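Local structure of outer membrane associated protein (Francisella tularensis subsp. tularensis, 6U83) at residues S24-P29 and N52-T57; G37-T42 and T57-T62; A65-T70 and D110-K115; K77-F82 and A125-Q130; D147-I152 and P157-V162. The protein is an outer-membrane protein with probable porin activity, whose OmpA-like domain, the part described here, binds D-alanine. All blocks are in the same frame, centred on the assembly; numbering follows the deposited sequence.

Overall arrangement
The five contacts run along one OmpA-like alpha/beta domain. Contact 4, between helices 73-89 and 110-130, is buried and purely apolar. Contacts 1 and 2 share T57 and strand 55-63: contact 1 sits at the turn end of that strand and is partly exposed, while the centre of contact 2 lies about 8 Å from the centre of the chain, and its strand side chains V58, L60 and T62 pack onto the first helix of contact 4. Contact 3, on the surface, and contact 5, partly buried, both touch the bound D-alanine and are largely polar. Their centres lie about 13 Å apart, whereas those of contacts 1 and 3 are about 36 Å apart, on opposite sides of the chain centre.

Contact 1. Residues S24-P29 and N52-T57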
# COMPACT_ATOMS: atom_id res chain seq x y z
N SER A 24 -0.97 10.98 -29.79
CA SER A 24 -1.65 10.36 -28.66
C SER A 24 -1.14 10.92 -27.33
O SER A 24 0.07 11.04 -27.11
CB SER A 24 -1.45 8.83 -28.69
OG SER A 24 -0.08 8.46 -28.66
N LYS A 25 -2.08 11.27 -26.46
CA LYS A 25 -1.78 11.83 -25.15
C LYS A 25 -2.26 10.86 -24.07
O LYS A 25 -3.43 10.47 -24.06
CB LYS A 25 -2.42 13.22 -24.99
CG LYS A 25 -3.81 13.36 -25.61
CD LYS A 25 -4.10 14.81 -26.02
CE LYS A 25 -5.50 14.95 -26.62
NZ LYS A 25 -5.69 16.25 -27.32
N TYR A 26 -1.36 10.49 -23.18
CA TYR A 26 -1.65 9.56 -22.09
C TYR A 26 -1.88 10.31 -20.79
O TYR A 26 -1.30 11.38 -20.55
CB TYR A 26 -0.51 8.54 -21.93
CG TYR A 26 -0.31 7.66 -23.15
CD1 TYR A 26 -0.98 6.46 -23.28
CD2 TYR A 26 0.55 8.04 -24.17
CE1 TYR A 26 -0.80 5.64 -24.40
CE2 TYR A 26 0.74 7.24 -25.29
CZ TYR A 26 0.06 6.04 -25.40
OH TYR A 26 0.24 5.23 -26.52
N VAL A 27 -2.74 9.75 -19.94
CA VAL A 27 -3.18 10.39 -18.71
C VAL A 27 -2.74 9.54 -17.51
O VAL A 27 -2.78 8.31 -17.56
CB VAL A 27 -4.72 10.60 -18.73
CG1 VAL A 27 -5.46 9.27 -18.81
CG2 VAL A 27 -5.19 11.41 -17.53
N LEU A 28 -2.27 10.25 -16.40
CA LEU A 28 -1.70 9.79 -15.13
C LEU A 28 -2.79 9.42 -14.12
O LEU A 28 -3.90 9.97 -14.16
CB LEU A 28 -0.81 10.88 -14.54
CG LEU A 28 0.54 11.02 -15.23
CD1 LEU A 28 1.25 12.28 -14.77
CD2 LEU A 28 1.40 9.80 -14.96
N PRO A 29 -2.49 8.49 -13.21
CA PRO A 29 -3.52 8.04 -12.25
C PRO A 29 -4.04 9.19 -11.39
O PRO A 29 -3.28 10.01 -10.87
CB PRO A 29 -2.78 6.99 -11.41
CG PRO A 29 -1.34 7.07 -11.79
CD PRO A 29 -1.29 7.65 -13.16
N ASN A 52 7.61 3.29 -16.18
CA ASN A 52 8.69 2.51 -16.79
C ASN A 52 8.22 2.24 -18.21
O ASN A 52 7.39 1.35 -18.44
CB ASN A 52 8.98 1.24 -16.01
CG ASN A 52 9.54 1.52 -14.63
OD1 ASN A 52 10.73 1.82 -14.49
ND2 ASN A 52 8.69 1.42 -13.59
N GLY A 53 8.72 3.03 -19.15
CA GLY A 53 8.24 3.00 -20.51
C GLY A 53 6.87 3.63 -20.64
O GLY A 53 6.72 4.85 -20.49
N ASP A 54 5.87 2.80 -20.94
CA ASP A 54 4.48 3.23 -21.04
C ASP A 54 3.61 2.52 -20.02
O ASP A 54 2.39 2.71 -20.02
CB ASP A 54 3.95 2.99 -22.46
CG ASP A 54 4.02 4.24 -23.35
OD1 ASP A 54 3.02 4.99 -23.41
OD2 ASP A 54 5.07 4.47 -23.99
N ASP A 55 4.21 1.71 -19.15
CA ASP A 55 3.51 1.05 -18.05
C ASP A 55 3.71 1.86 -16.78
O ASP A 55 4.83 2.27 -16.46
CB ASP A 55 4.01 -0.38 -17.84
CG ASP A 55 3.90 -1.24 -19.09
OD1 ASP A 55 4.12 -2.47 -18.98
OD2 ASP A 55 3.61 -0.70 -20.18
N VAL A 56 2.62 2.09 -16.05
CA VAL A 56 2.66 2.83 -14.80
C VAL A 56 2.47 1.84 -13.65
O VAL A 56 1.77 0.83 -13.80
CB VAL A 56 1.60 3.95 -14.77
CG1 VAL A 56 0.19 3.39 -14.87
CG2 VAL A 56 1.75 4.81 -13.52
N THR A 57 3.15 2.09 -12.54
CA THR A 57 3.04 1.27 -11.34
C THR A 57 2.71 2.18 -10.17
O THR A 57 3.41 3.17 -9.94
CB THR A 57 4.33 0.50 -11.05
OG1 THR A 57 4.68 -0.29 -12.19
CG2 THR A 57 4.13 -0.41 -9.84
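D54 lays a carboxylate oxygen over the ring of Y26 where the beta hairpin of strands 46-52 and 55-63 meets the N-terminal strand 26-27. A type II' turn from N52 to D55, closed by D55 N to N52 O at 3.3 Å and backed by the paired hairpin bond N52 N to D55 O, puts D54 at the hairpin tip. Its OD1 stands 3.6 Å above the Y26 ring plane, shifted toward the rim, 3.7 Å from both CE2 and CZ; ring and carboxylate are turned 68° apart, so an oxygen rather than the flat of the carboxylate meets the ring. Y26 reaches it with CG anti to its own carbonyl carbon (chi1 -63°). Backbone bonds tie both sides to strand 161-172, V27 to K171 and D54 to L170. Further in, the contact turns apolar: P29 and V56 are buried, with F85 of helix 73-89 and Y49 packed around both. At V56 the methyl that touches is CG2, anti to the backbone N (CG1 chi1 62°), and it lies 4.2 Å from P29 CD.

Contact 2. Residues G37-T42 and T57-T62; sequences GNFNLT and TVYLDT
N40 O and D61 OD2, one from each segment, converge on K63 NZ, which N40 O and R158 O hold by hydrogen bonds and D61 OD2 by a long, weak ion pair. The carboxylate oxygen D61 OD2 also rests against N40, 3.3 Å from its CB and 3.4 Å from its CA. This is the loop between strands 33-34 and 46-52 folding over strand 55-63 of the OmpA-like domain's mixed sheet, on the face away from the helices: Y59 and D61 point toward the loop, while V58, L60 and T62 pack onto helix 73-89. The disulfide C35-C48 ties the base of the loop to strand 46-52, with Y59 against C35 and F39 against C48.

F39 carries the apolar half of the contact. Its CG sits between backbone N and carbonyl carbon (chi1 72°), which swings the ring toward Y59. F39 CZ then lies 3.8 Å from Y59 CB and Y59 CG, while CE2 of F39 comes over one face of the Y59 ring. The two rings are oblique, 46° apart with centroids 5.4 Å from each other. Within the loop, the hydroxyl T42 OG1 donates to F39 O at 2.9 Å.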
# COMPACT_ATOMS: atom_id res chain seq x y z
N GLY A 37 12.25 10.06 -4.14
CA GLY A 37 13.25 9.14 -3.65
C GLY A 37 12.95 8.69 -2.23
O GLY A 37 12.64 9.52 -1.37
N ASN A 38 13.02 7.38 -1.98
CA ASN A 38 12.75 6.81 -0.66
C ASN A 38 11.36 7.19 -0.15
O ASN A 38 11.21 7.72 0.96
CB ASN A 38 13.82 7.21 0.35
CG ASN A 38 14.85 6.14 0.56
OD1 ASN A 38 14.61 4.97 0.23
ND2 ASN A 38 16.00 6.51 1.10
N PHE A 39 10.35 6.92 -0.97
CA PHE A 39 9.00 7.35 -0.64
C PHE A 39 8.41 6.60 0.55
O PHE A 39 7.43 7.07 1.14
CB PHE A 39 8.09 7.18 -1.86
CG PHE A 39 7.77 5.75 -2.16
CD1 PHE A 39 6.67 5.14 -1.57
CD2 PHE A 39 8.57 5.02 -3.01
CE1 PHE A 39 6.37 3.81 -1.83
CE2 PHE A 39 8.28 3.69 -3.29
CZ PHE A 39 7.18 3.08 -2.69
N ASN A 40 8.96 5.45 0.90
CA ASN A 40 8.45 4.65 2.01
C ASN A 40 9.01 5.08 3.35
O ASN A 40 8.53 4.60 4.39
CB ASN A 40 8.76 3.17 1.77
CG ASN A 40 10.22 2.94 1.41
OD1 ASN A 40 11.03 3.87 1.39
ND2 ASN A 40 10.57 1.69 1.11
N LEU A 41 10.02 5.95 3.35
CA LEU A 41 10.55 6.48 4.60
C LEU A 41 9.75 7.69 5.09
O LEU A 41 10.22 8.43 5.97
CB LEU A 41 12.03 6.82 4.44
CG LEU A 41 13.00 5.69 4.80
CD1 LEU A 41 12.65 4.36 4.12
CD2 LEU A 41 14.43 6.10 4.49
N THR A 42 8.57 7.92 4.52
CA THR A 42 7.60 8.85 5.08
C THR A 42 6.84 8.17 6.21
O THR A 42 6.43 7.01 6.09
CB THR A 42 6.61 9.28 4.00
OG1 THR A 42 6.00 8.11 3.43
CG2 THR A 42 7.31 10.07 2.91
N THR A 57 3.15 2.09 -12.54
CA THR A 57 3.04 1.27 -11.34
C THR A 57 2.71 2.18 -10.17
O THR A 57 3.41 3.17 -9.94
CB THR A 57 4.33 0.50 -11.05
OG1 THR A 57 4.68 -0.29 -12.19
CG2 THR A 57 4.13 -0.41 -9.84
N VAL A 58 1.64 1.84 -9.44
CA VAL A 58 1.20 2.62 -8.30
C VAL A 58 1.53 1.84 -7.04
O VAL A 58 1.29 0.64 -6.96
CB VAL A 58 -0.31 2.94 -8.38
CG1 VAL A 58 -0.75 3.74 -7.16
CG2 VAL A 58 -0.61 3.74 -9.63
N TYR A 59 2.12 2.53 -6.07
CA TYR A 59 2.44 1.95 -4.78
C TYR A 59 1.53 2.53 -3.72
O TYR A 59 1.07 3.67 -3.83
CB TYR A 59 3.88 2.21 -4.39
CG TYR A 59 4.86 1.63 -5.36
CD1 TYR A 59 5.22 2.32 -6.50
CD2 TYR A 59 5.41 0.38 -5.13
CE1 TYR A 59 6.12 1.78 -7.39
CE2 TYR A 59 6.31 -0.17 -6.01
CZ TYR A 59 6.66 0.53 -7.14
OH TYR A 59 7.55 -0.03 -8.02
N LEU A 60 1.29 1.74 -2.67
CA LEU A 60 0.53 2.15 -1.51
C LEU A 60 1.33 1.80 -0.27
O LEU A 60 1.71 0.63 -0.08
CB LEU A 60 -0.83 1.46 -1.47
CG LEU A 60 -1.69 1.67 -0.24
CD1 LEU A 60 -2.53 2.90 -0.43
CD2 LEU A 60 -2.56 0.44 -0.01
N ASP A 61 1.60 2.80 0.57
CA ASP A 61 2.27 2.58 1.85
C ASP A 61 1.42 3.28 2.91
O ASP A 61 1.56 4.48 3.15
CB ASP A 61 3.71 3.09 1.82
CG ASP A 61 4.50 2.68 3.05
OD1 ASP A 61 3.88 2.18 4.00
OD2 ASP A 61 5.73 2.84 3.08
N THR A 62 0.53 2.51 3.53
CA THR A 62 -0.33 2.99 4.60
C THR A 62 0.31 2.66 5.95
O THR A 62 0.71 1.52 6.19
CB THR A 62 -1.70 2.32 4.50
OG1 THR A 62 -2.38 2.76 3.32
CG2 THR A 62 -2.55 2.65 5.71

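Contact 3. Residues A65-T70 and D110-K115. With DAL (D-alanine), chain D; EPE (4-(2-hydroxyethyl)-1-piperazine ethanesulfonic acid), chain B.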
# COMPACT_ATOMS: atom_id res chain seq x y z
N ALA A 65 -0.44 3.50 13.72
CA ALA A 65 0.09 3.78 15.05
C ALA A 65 0.44 2.48 15.79
O ALA A 65 0.00 1.37 15.43
CB ALA A 65 -0.91 4.59 15.87
N TYR A 66 1.21 2.63 16.85
CA TYR A 66 1.76 1.50 17.57
C TYR A 66 0.65 0.59 18.11
O TYR A 66 -0.27 1.05 18.80
CB TYR A 66 2.64 2.03 18.71
CG TYR A 66 3.18 0.97 19.63
CD1 TYR A 66 4.29 0.23 19.28
CD2 TYR A 66 2.55 0.70 20.85
CE1 TYR A 66 4.79 -0.74 20.12
CE2 TYR A 66 3.04 -0.28 21.70
CZ TYR A 66 4.16 -1.01 21.32
OH TYR A 66 4.66 -1.98 22.15
N ASP A 67 0.71 -0.69 17.76
CA ASP A 67 -0.19 -1.74 18.24
C ASP A 67 -1.61 -1.60 17.69
O ASP A 67 -2.54 -2.24 18.21
CB ASP A 67 -0.24 -1.78 19.77
CG ASP A 67 -0.51 -3.17 20.33
OD1 ASP A 67 -0.36 -4.17 19.59
OD2 ASP A 67 -0.88 -3.25 21.52
N LYS A 68 -1.80 -0.77 16.67
CA LYS A 68 -3.12 -0.50 16.11
C LYS A 68 -3.25 -1.13 14.73
O LYS A 68 -2.29 -1.19 13.95
CB LYS A 68 -3.37 1.01 16.00
CG LYS A 68 -3.50 1.68 17.36
CD LYS A 68 -4.78 1.27 18.06
CE LYS A 68 -4.89 1.92 19.42
NZ LYS A 68 -6.27 1.87 19.95
N ALA A 69 -4.47 -1.57 14.43
CA ALA A 69 -4.81 -2.01 13.08
C ALA A 69 -5.89 -1.14 12.47
O ALA A 69 -6.49 -1.51 11.45
CB ALA A 69 -5.25 -3.48 13.08
N THR A 70 -6.16 0.01 13.09
CA THR A 70 -7.15 0.97 12.62
C THR A 70 -6.53 1.92 11.60
O THR A 70 -5.38 2.33 11.75
CB THR A 70 -7.66 1.77 13.81
OG1 THR A 70 -8.09 0.86 14.83
CG2 THR A 70 -8.81 2.65 13.40
N ASP A 110 6.80 -12.54 18.23
CA ASP A 110 6.78 -12.77 16.78
C ASP A 110 5.39 -13.19 16.30
O ASP A 110 4.89 -12.66 15.30
CB ASP A 110 7.84 -13.80 16.39
CG ASP A 110 7.73 -15.09 17.17
OD1 ASP A 110 6.75 -15.27 17.93
OD2 ASP A 110 8.65 -15.92 17.04
N ILE A 111 4.73 -14.11 17.01
CA ILE A 111 3.39 -14.51 16.59
C ILE A 111 2.39 -13.38 16.82
O ILE A 111 1.52 -13.13 15.98
CB ILE A 111 2.96 -15.79 17.32
CG1 ILE A 111 3.98 -16.90 17.05
CG2 ILE A 111 1.56 -16.19 16.85
CD1 ILE A 111 3.59 -18.24 17.57
N TYR A 112 2.50 -12.69 17.96
CA TYR A 112 1.70 -11.50 18.21
C TYR A 112 1.76 -10.55 17.02
O TYR A 112 0.73 -10.10 16.52
CB TYR A 112 2.19 -10.80 19.47
CG TYR A 112 1.42 -9.54 19.85
CD1 TYR A 112 1.71 -8.30 19.26
CD2 TYR A 112 0.42 -9.59 20.80
CE1 TYR A 112 1.00 -7.15 19.62
CE2 TYR A 112 -0.29 -8.47 21.15
CZ TYR A 112 0.01 -7.26 20.56
OH TYR A 112 -0.72 -6.17 20.94
N ASN A 113 2.97 -10.22 16.57
CA ASN A 113 3.10 -9.20 15.53
C ASN A 113 2.72 -9.74 14.16
O ASN A 113 2.30 -8.97 13.29
CB ASN A 113 4.52 -8.67 15.51
CG ASN A 113 4.76 -7.66 16.61
OD1 ASN A 113 4.32 -6.51 16.51
ND2 ASN A 113 5.45 -8.09 17.67
N GLN A 114 2.89 -11.04 13.95
CA GLN A 114 2.33 -11.67 12.76
C GLN A 114 0.82 -11.47 12.71
O GLN A 114 0.26 -11.12 11.66
CB GLN A 114 2.68 -13.17 12.76
CG GLN A 114 1.96 -13.99 11.72
CD GLN A 114 2.50 -13.76 10.32
OE1 GLN A 114 3.70 -13.55 10.13
NE2 GLN A 114 1.61 -13.79 9.33
N LYS A 115 0.14 -11.71 13.82
CA LYS A 115 -1.31 -11.55 13.83
C LYS A 115 -1.66 -10.08 13.62
O LYS A 115 -2.55 -9.75 12.82
CB LYS A 115 -1.89 -12.08 15.14
CG LYS A 115 -2.90 -13.21 14.95
CD LYS A 115 -2.31 -14.37 14.17
CE LYS A 115 -3.38 -15.39 13.76
NZ LYS A 115 -2.87 -16.27 12.66
N DAL D . 5.34 -4.03 16.91
CA DAL D . 4.35 -2.99 17.14
CB DAL D . 3.40 -3.39 18.28
C DAL D . 3.56 -2.65 15.88
O DAL D . 2.60 -1.88 15.97
OXT DAL D . 3.86 -3.10 14.76
N1 EPE B . 3.16 -5.28 23.47
C2 EPE B . 2.46 -4.08 23.01
C3 EPE B . 1.25 -3.89 23.92
N4 EPE B . 0.38 -5.05 23.92
C5 EPE B . 1.01 -6.37 23.89
C6 EPE B . 2.33 -6.44 23.13
C7 EPE B . -0.91 -4.91 24.58
C8 EPE B . -2.11 -4.97 23.63
O8 EPE B . -2.21 -6.24 23.01
C9 EPE B . 4.52 -5.34 22.90
C10 EPE B . 4.55 -5.77 21.43
S EPE B . 6.13 -5.33 20.65
O1S EPE B . 6.28 -3.89 20.81
O2S EPE B . 6.14 -5.64 19.22
O3S EPE B . 7.25 -6.04 21.30
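D67 and Y112 meet through OD1 and OH, 2.4 Å apart, a hydrogen bond so short that its exact length is doubtful. D67 OD1 lies in the plane of the Y112 ring, at its edge, and the carboxylate is turned 34° from that ring. A buffer molecule, probably from the crystallisation liquor, lies against the pair: its O8 donates to Y112 OH at 2.6 Å, its C6 lies over one Y112 face, and its O1S accepts from Y66 OH. The D-alanine sits beside it. Its carboxylate oxygen O accepts from D67 N at 2.9 Å along a nearly straight bond (166°), and its amino N gives to N113 OD1 at 2.7 Å.

Behind this first shell, N113 ND2 gives to the buffer O2S and to F109 O, which helps to set the amide's rotation. A type II turn from A65 to K68 presents D67 N, and R120 binds both K68 O and the ligand. D67 N and the R120 guanidinium, both meeting the D-alanine, are consistent with the peptidoglycan-binding site of OmpA-like domains.

Contact 4. Residues K77-F82 and A125-Q130; sequences KAIASF and ADYMKQ
I79 turns its CG2 methyl anti to its backbone N (CG1 chi1 -64°), which sends that methyl across to helix 110-130, while M128 runs extended beyond CG (chi2 -177°) and delivers its end to F82. The I79 methyl CG2 thus meets two consecutive residues: it is 3.8 Å from Y127 CD2, lying in the plane of the ring and touching its edge, and 3.8 Å from M128 CG. The side chains of I79 and M128 cross at about a right angle. F82 receives the far end of M128, whose terminal CE comes to 3.5 Å from F82 CD2 at the edge of the ring, near its plane; F82 CE2 is 3.7 Å from M128 CE.

In the OmpA-like alpha/beta fold, helices 73-89 and 110-130 pack together against the mixed sheet. Over these two short segments their axes come within 9.8 Å and cross at -57°, N-to-C directions diverging by the same amount. On the sheet side, F82 rests on V58 and L60 of strand 55-63, and M128 rests on I138 of strand 138-142. L71 packs on both I79 and Y127. Y127, with its ring edge against I79, also packs beside K76 of helix 73-89.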
# COMPACT_ATOMS: atom_id res chain seq x y z
N LYS A 77 -7.46 8.21 2.70
CA LYS A 77 -7.35 8.97 1.46
C LYS A 77 -6.49 8.22 0.45
O LYS A 77 -6.89 8.03 -0.70
CB LYS A 77 -6.78 10.37 1.73
CG LYS A 77 -7.82 11.35 2.26
CD LYS A 77 -7.32 12.79 2.20
CE LYS A 77 -8.40 13.79 2.63
NZ LYS A 77 -7.96 15.21 2.43
N ALA A 78 -5.33 7.72 0.89
CA ALA A 78 -4.45 6.99 -0.03
C ALA A 78 -5.16 5.77 -0.61
O ALA A 78 -5.13 5.54 -1.82
CB ALA A 78 -3.17 6.56 0.69
N ILE A 79 -5.80 4.98 0.24
CA ILE A 79 -6.43 3.75 -0.23
C ILE A 79 -7.49 4.06 -1.28
O ILE A 79 -7.58 3.40 -2.32
CB ILE A 79 -7.00 2.96 0.96
CG1 ILE A 79 -5.86 2.52 1.88
CG2 ILE A 79 -7.81 1.78 0.46
CD1 ILE A 79 -6.34 2.00 3.21
N ALA A 80 -8.31 5.08 -1.02
CA ALA A 80 -9.37 5.44 -1.94
C ALA A 80 -8.83 5.74 -3.33
O ALA A 80 -9.41 5.32 -4.34
CB ALA A 80 -10.13 6.65 -1.41
N SER A 81 -7.72 6.48 -3.41
CA SER A 81 -7.12 6.77 -4.70
C SER A 81 -6.52 5.52 -5.32
O SER A 81 -6.58 5.32 -6.53
CB SER A 81 -6.06 7.85 -4.56
OG SER A 81 -6.67 9.10 -4.31
N PHE A 82 -5.90 4.68 -4.49
CA PHE A 82 -5.39 3.40 -4.95
C PHE A 82 -6.50 2.58 -5.59
O PHE A 82 -6.33 2.03 -6.68
CB PHE A 82 -4.78 2.66 -3.76
CG PHE A 82 -3.97 1.47 -4.13
CD1 PHE A 82 -2.78 1.61 -4.80
CD2 PHE A 82 -4.38 0.21 -3.77
CE1 PHE A 82 -2.02 0.53 -5.11
CE2 PHE A 82 -3.63 -0.88 -4.09
CZ PHE A 82 -2.44 -0.72 -4.76
N ALA A 125 -7.99 -4.13 3.40
CA ALA A 125 -8.85 -4.81 2.44
C ALA A 125 -10.32 -4.54 2.73
O ALA A 125 -11.12 -4.40 1.80
CB ALA A 125 -8.58 -6.31 2.45
N ASP A 126 -10.69 -4.48 4.01
CA ASP A 126 -12.07 -4.16 4.36
C ASP A 126 -12.49 -2.83 3.77
O ASP A 126 -13.55 -2.72 3.15
CB ASP A 126 -12.23 -4.15 5.87
CG ASP A 126 -12.33 -5.55 6.47
OD1 ASP A 126 -12.25 -6.54 5.70
OD2 ASP A 126 -12.49 -5.65 7.70
N TYR A 127 -11.65 -1.80 3.93
CA TYR A 127 -11.98 -0.48 3.41
C TYR A 127 -12.09 -0.48 1.90
O TYR A 127 -12.98 0.16 1.33
CB TYR A 127 -10.93 0.54 3.86
CG TYR A 127 -11.36 1.98 3.59
CD1 TYR A 127 -12.51 2.50 4.19
CD2 TYR A 127 -10.62 2.81 2.76
CE1 TYR A 127 -12.91 3.81 3.95
CE2 TYR A 127 -11.01 4.12 2.52
CZ TYR A 127 -12.15 4.61 3.12
OH TYR A 127 -12.54 5.91 2.88
N MET A 128 -11.17 -1.18 1.23
CA MET A 128 -11.26 -1.32 -0.22
C MET A 128 -12.63 -1.85 -0.62
O MET A 128 -13.22 -1.39 -1.61
CB MET A 128 -10.17 -2.27 -0.72
CG MET A 128 -8.79 -1.73 -0.50
SD MET A 128 -7.55 -2.84 -1.17
CE MET A 128 -6.22 -1.69 -1.51
N LYS A 129 -13.16 -2.80 0.15
CA LYS A 129 -14.46 -3.36 -0.17
C LYS A 129 -15.57 -2.33 0.03
O LYS A 129 -16.49 -2.25 -0.79
CB LYS A 129 -14.72 -4.62 0.68
CG LYS A 129 -13.90 -5.83 0.23
CD LYS A 129 -14.18 -7.05 1.09
CE LYS A 129 -13.06 -7.33 2.08
NZ LYS A 129 -13.32 -8.58 2.87
N GLN A 130 -15.48 -1.53 1.10
CA GLN A 130 -16.45 -0.45 1.29
C GLN A 130 -16.49 0.47 0.08
O GLN A 130 -17.56 0.99 -0.28
CB GLN A 130 -16.12 0.35 2.55
CG GLN A 130 -16.29 -0.41 3.86
CD GLN A 130 -15.82 0.40 5.06
OE1 GLN A 130 -16.19 1.56 5.22
NE2 GLN A 130 -15.00 -0.22 5.91

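Contact 5. Residues D147-I152 and P157-V162. With DAL (D-alanine), chain D.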
# COMPACT_ATOMS: atom_id res chain seq x y z
N ASP A 147 10.90 -8.54 6.89
CA ASP A 147 10.94 -7.57 5.79
C ASP A 147 10.79 -6.14 6.30
O ASP A 147 10.07 -5.33 5.71
CB ASP A 147 9.85 -7.86 4.75
CG ASP A 147 10.03 -9.19 4.03
OD1 ASP A 147 11.04 -9.89 4.28
OD2 ASP A 147 9.15 -9.53 3.20
N THR A 148 11.42 -5.83 7.43
CA THR A 148 11.39 -4.45 7.87
C THR A 148 12.14 -3.58 6.87
O THR A 148 12.98 -4.06 6.11
CB THR A 148 12.01 -4.27 9.27
OG1 THR A 148 13.40 -4.58 9.24
CG2 THR A 148 11.30 -5.15 10.28
N LEU A 149 11.80 -2.30 6.85
CA LEU A 149 12.33 -1.41 5.83
C LEU A 149 13.84 -1.26 5.95
O LEU A 149 14.41 -1.22 7.05
CB LEU A 149 11.64 -0.06 5.90
CG LEU A 149 10.17 -0.10 5.45
CD1 LEU A 149 9.50 1.23 5.73
CD2 LEU A 149 10.08 -0.43 3.96
N GLY A 150 14.50 -1.18 4.80
CA GLY A 150 15.94 -1.02 4.80
C GLY A 150 16.34 0.38 5.21
O GLY A 150 15.69 1.37 4.85
N GLY A 151 17.41 0.47 5.99
CA GLY A 151 17.98 1.74 6.39
C GLY A 151 17.48 2.28 7.71
O GLY A 151 18.03 3.28 8.19
N ILE A 152 16.48 1.67 8.33
CA ILE A 152 15.96 2.14 9.60
C ILE A 152 16.01 1.00 10.60
O ILE A 152 16.21 -0.16 10.24
CB ILE A 152 14.54 2.73 9.46
CG1 ILE A 152 13.56 1.64 9.06
CG2 ILE A 152 14.54 3.85 8.40
CD1 ILE A 152 12.17 2.16 8.76
N PRO A 157 8.56 3.08 13.92
CA PRO A 157 7.12 3.01 13.59
C PRO A 157 6.84 3.00 12.10
O PRO A 157 5.74 2.62 11.69
CB PRO A 157 6.54 4.28 14.25
CG PRO A 157 7.58 4.72 15.21
CD PRO A 157 8.89 4.33 14.61
N ARG A 158 7.79 3.42 11.27
CA ARG A 158 7.53 3.34 9.84
C ARG A 158 7.41 1.90 9.35
O ARG A 158 6.84 1.67 8.27
CB ARG A 158 8.61 4.08 9.07
CG ARG A 158 8.40 5.58 9.02
CD ARG A 158 9.60 6.29 8.44
NE ARG A 158 10.78 6.15 9.30
CZ ARG A 158 11.91 6.84 9.13
NH1 ARG A 158 12.93 6.66 9.96
NH2 ARG A 158 12.02 7.70 8.13
N ASN A 159 7.93 0.92 10.09
CA ASN A 159 7.72 -0.48 9.71
C ASN A 159 6.28 -0.93 9.91
O ASN A 159 5.85 -1.91 9.30
CB ASN A 159 8.69 -1.36 10.48
CG ASN A 159 10.11 -1.20 10.02
OD1 ASN A 159 10.37 -1.20 8.82
ND2 ASN A 159 11.03 -1.06 10.96
N GLN A 160 5.53 -0.22 10.76
CA GLN A 160 4.14 -0.52 11.08
C GLN A 160 3.26 -0.06 9.93
O GLN A 160 2.81 1.10 9.89
CB GLN A 160 3.77 0.19 12.39
CG GLN A 160 4.61 -0.24 13.60
CD GLN A 160 4.59 0.80 14.73
OE1 GLN A 160 5.26 0.63 15.74
NE2 GLN A 160 3.82 1.88 14.55
N ARG A 161 2.98 -0.97 8.97
CA ARG A 161 2.47 -0.53 7.68
C ARG A 161 1.83 -1.67 6.88
O ARG A 161 2.04 -2.86 7.16
CB ARG A 161 3.58 0.07 6.83
CG ARG A 161 4.37 -1.00 6.10
CD ARG A 161 5.83 -0.64 6.03
NE ARG A 161 6.62 -1.55 5.20
CZ ARG A 161 7.32 -2.56 5.71
NH1 ARG A 161 7.30 -2.79 7.02
NH2 ARG A 161 8.02 -3.37 4.90
N VAL A 162 1.08 -1.28 5.86
CA VAL A 162 0.56 -2.14 4.81
C VAL A 162 1.08 -1.64 3.48
O VAL A 162 1.11 -0.43 3.23
CB VAL A 162 -0.98 -2.17 4.81
CG1 VAL A 162 -1.51 -2.61 3.47
CG2 VAL A 162 -1.48 -3.11 5.86
N DAL D . 5.34 -4.03 16.91
CA DAL D . 4.35 -2.99 17.14
CB DAL D . 3.40 -3.39 18.28
C DAL D . 3.56 -2.65 15.88
O DAL D . 2.60 -1.88 15.97
OXT DAL D . 3.86 -3.10 14.76
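R158, in the 3-10 turn begun by P157, lays one face of its guanidinium under the I152 methyl CG2, which is 3.6 Å from NH1. The same NH1 forms a salt bridge with D156, and NH2 reaches L41 O in the loop of contact 2. At N159 the side-chain carbonyl OD1 accepts from L149 N at 2.7 Å, almost straight (171°), with the donor tilted 27° from the carbonyl plane; OD1 is also 3.5 Å from T148 CB. Q160 turns to the pocket instead: its CG lies 3.2 Å from OXT of the D-alanine, while OE1 and NE2 are held by S101 OG and F64 O. R161 begins the strand. Its NH2 donates to D147 O at 2.9 Å and its NH1 to N159 O at 2.8 Å, both acceptors in the guanidinium plane, and L149 CG lies over the centre of one face, 3.7 Å above the plane. NE makes a salt bridge with E163, and Y99 adds a cation-pi partner. Three N-H directions are thus used, so the guanidinium is probably fixed in rotation, and with N159 it holds the irregular 147-152 loop by its backbone atoms, D147 O and L149 N.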